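Local coordinates for uncharacterized protein (Legionella longbeachae NSW150, PDB 4JZA) that probably removes the 3-phosphate from phosphatidylinositol 3-phosphate, acting as a phosphoinositide phosphatase on lipids of the infected host cell, at residues S460-N465 / Q485-T490. Numbering follows the deposited sequence.
Sequences SILQNN and QSLLVT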
loop_
_atom_site.group_PDB
_atom_site.type_symbol
_atom_site.label_atom_id
_atom_site.label_comp_id
_atom_site.label_asym_id
_atom_site.label_seq_id
_atom_site.Cartn_x
_atom_site.Cartn_y
_atom_site.Cartn_z
ATOM N N SER A 460 2.735 -29.146 14.531
ATOM C CA SER A 460 4.124 -29.032 14.200
ATOM C C SER A 460 4.180 -28.674 12.711
ATOM O O SER A 460 3.385 -29.188 11.888
ATOM C CB SER A 460 4.887 -30.278 14.573
ATOM O OG SER A 460 5.357 -30.838 13.411
ATOM N N ILE A 461 5.094 -27.755 12.388
ATOM C CA ILE A 461 5.180 -27.176 11.046
ATOM C C ILE A 461 6.603 -27.238 10.510
ATOM O O ILE A 461 7.563 -26.852 11.208
ATOM C CB ILE A 461 4.716 -25.700 11.059
ATOM C CG1 ILE A 461 3.225 -25.619 11.411
ATOM C CG2 ILE A 461 4.978 -25.007 9.713
ATOM C CD1 ILE A 461 2.761 -24.225 11.795
ATOM N N LEU A 462 6.736 -27.709 9.267
ATOM C CA LEU A 462 8.031 -27.662 8.574
ATOM C C LEU A 462 8.284 -26.271 7.985
ATOM O O LEU A 462 7.444 -25.692 7.318
ATOM C CB LEU A 462 8.104 -28.737 7.489
ATOM C CG LEU A 462 8.078 -30.181 7.996
ATOM C CD1 LEU A 462 7.774 -31.137 6.853
ATOM C CD2 LEU A 462 9.422 -30.478 8.626
ATOM N N GLN A 463 9.458 -25.748 8.249
ATOM C CA GLN A 463 9.827 -24.436 7.789
ATOM C C GLN A 463 10.969 -24.464 6.816
ATOM O O GLN A 463 12.052 -24.824 7.185
ATOM C CB GLN A 463 10.287 -23.587 8.967
ATOM C CG GLN A 463 9.120 -23.062 9.737
ATOM C CD GLN A 463 9.506 -22.350 11.005
ATOM O OE1 GLN A 463 9.707 -22.996 12.036
ATOM N NE2 GLN A 463 9.558 -21.002 10.958
ATOM N N ASN A 464 10.765 -23.994 5.600
ATOM C CA ASN A 464 11.865 -23.899 4.661
ATOM C C ASN A 464 11.889 -22.525 4.076
ATOM O O ASN A 464 10.875 -22.020 3.682
ATOM C CB ASN A 464 11.735 -24.966 3.583
ATOM C CG ASN A 464 11.741 -26.382 4.166
ATOM O OD1 ASN A 464 10.770 -26.837 4.785
ATOM N ND2 ASN A 464 12.856 -27.074 3.996
ATOM N N ASN A 465 13.055 -21.902 4.091
ATOM C CA ASN A 465 13.273 -20.612 3.473
ATOM C C ASN A 465 14.326 -20.677 2.375
ATOM O O ASN A 465 15.377 -21.260 2.591
ATOM C CB ASN A 465 13.756 -19.598 4.485
ATOM C CG ASN A 465 13.884 -18.249 3.874
ATOM O OD1 ASN A 465 14.977 -17.717 3.723
ATOM N ND2 ASN A 465 12.772 -17.722 3.432
ATOM N N GLN A 485 17.519 -30.786 5.835
ATOM C CA GLN A 485 17.693 -32.047 6.548
ATOM C C GLN A 485 16.422 -32.460 7.280
ATOM O O GLN A 485 16.019 -33.610 7.139
ATOM C CB GLN A 485 18.884 -32.040 7.527
ATOM C CG GLN A 485 20.240 -31.596 6.948
ATOM C CD GLN A 485 20.587 -32.231 5.604
ATOM O OE1 GLN A 485 20.180 -33.352 5.311
ATOM N NE2 GLN A 485 21.372 -31.525 4.797
ATOM N N SER A 486 15.778 -31.569 8.039
ATOM C CA SER A 486 14.594 -32.016 8.778
ATOM C C SER A 486 13.565 -32.446 7.779
ATOM O O SER A 486 12.832 -33.407 8.052
ATOM C CB SER A 486 13.911 -30.972 9.667
ATOM O OG SER A 486 14.739 -29.897 9.989
ATOM N N LEU A 487 13.487 -31.747 6.637
ATOM C CA LEU A 487 12.498 -32.137 5.655
ATOM C C LEU A 487 12.819 -33.539 5.092
ATOM O O LEU A 487 11.927 -34.395 5.066
ATOM C CB LEU A 487 12.327 -31.109 4.555
ATOM C CG LEU A 487 10.965 -31.141 3.834
ATOM C CD1 LEU A 487 10.909 -30.171 2.687
ATOM C CD2 LEU A 487 10.640 -32.484 3.241
ATOM N N LEU A 488 14.062 -33.790 4.666
ATOM C CA LEU A 488 14.457 -35.158 4.247
ATOM C C LEU A 488 14.218 -36.232 5.323
ATOM O O LEU A 488 13.670 -37.300 5.060
ATOM C CB LEU A 488 15.932 -35.206 3.849
ATOM C CG LEU A 488 16.147 -34.894 2.386
ATOM C CD1 LEU A 488 17.608 -34.595 2.120
ATOM C CD2 LEU A 488 15.653 -36.033 1.517
ATOM N N VAL A 489 14.640 -35.944 6.538
ATOM C CA VAL A 489 14.442 -36.881 7.598
ATOM C C VAL A 489 12.950 -37.158 7.785
ATOM O O VAL A 489 12.543 -38.313 7.765
ATOM C CB VAL A 489 15.141 -36.399 8.878
ATOM C CG1 VAL A 489 14.638 -37.191 10.093
ATOM C CG2 VAL A 489 16.648 -36.517 8.684
ATOM N N THR A 490 12.144 -36.114 7.924
ATOM C CA THR A 490 10.692 -36.274 8.119
ATOM C C THR A 490 10.025 -36.996 6.948
ATOM O O THR A 490 9.112 -37.832 7.131
ATOM C CB THR A 490 9.978 -34.929 8.301
ATOM O OG1 THR A 490 10.660 -34.132 9.275
ATOM C CG2 THR A 490 8.568 -35.124 8.771
#
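Strand 462-465 and the helical segment 485-490 run at 137° to each other, 8.9 Å apart at the closest point of their axes, with Leu462 and Leu487 nearest in the backbone. The strand is an outermost one of the mixed beta sheet in this alpha/beta fold. It pairs in parallel with strand 412-416, and helix 482-492 packs on one of its faces; Gln463 turns the other way, to helix 441-454. With no hydrogen bond between the segments, the contact is van der Waals packing, largely of Leu462 and Leu487. The side chains of Leu462 and Thr490 meet end on, and Leu462 CD2 stops 3.9 Å from Thr490 OG1. Leu462 CD1 lies 4.4 Å from Leu487 CG, an apolar contact. Farther along the strand, the Asn464 side chain lies roughly perpendicular to that of Leu487. Leu487 CD1 sits against the amide, 3.9 Å from both Asn464 OD1 and Asn464 ND2. The same ND2 makes a weak hydrogen bond to Asp483 O, near the start of the helix. Glu535 of helix 524-542 touches both Asn464 and Leu487. With OG1 anti to the carbonyl carbon (chi1 -49°), the Thr490 hydroxyl turns back one helical turn. Thr490 OG1 donates a 2.6 Å hydrogen bond to Ser486 O, and Thr490 N donates to the same oxygen from the opposite face of its carbonyl plane.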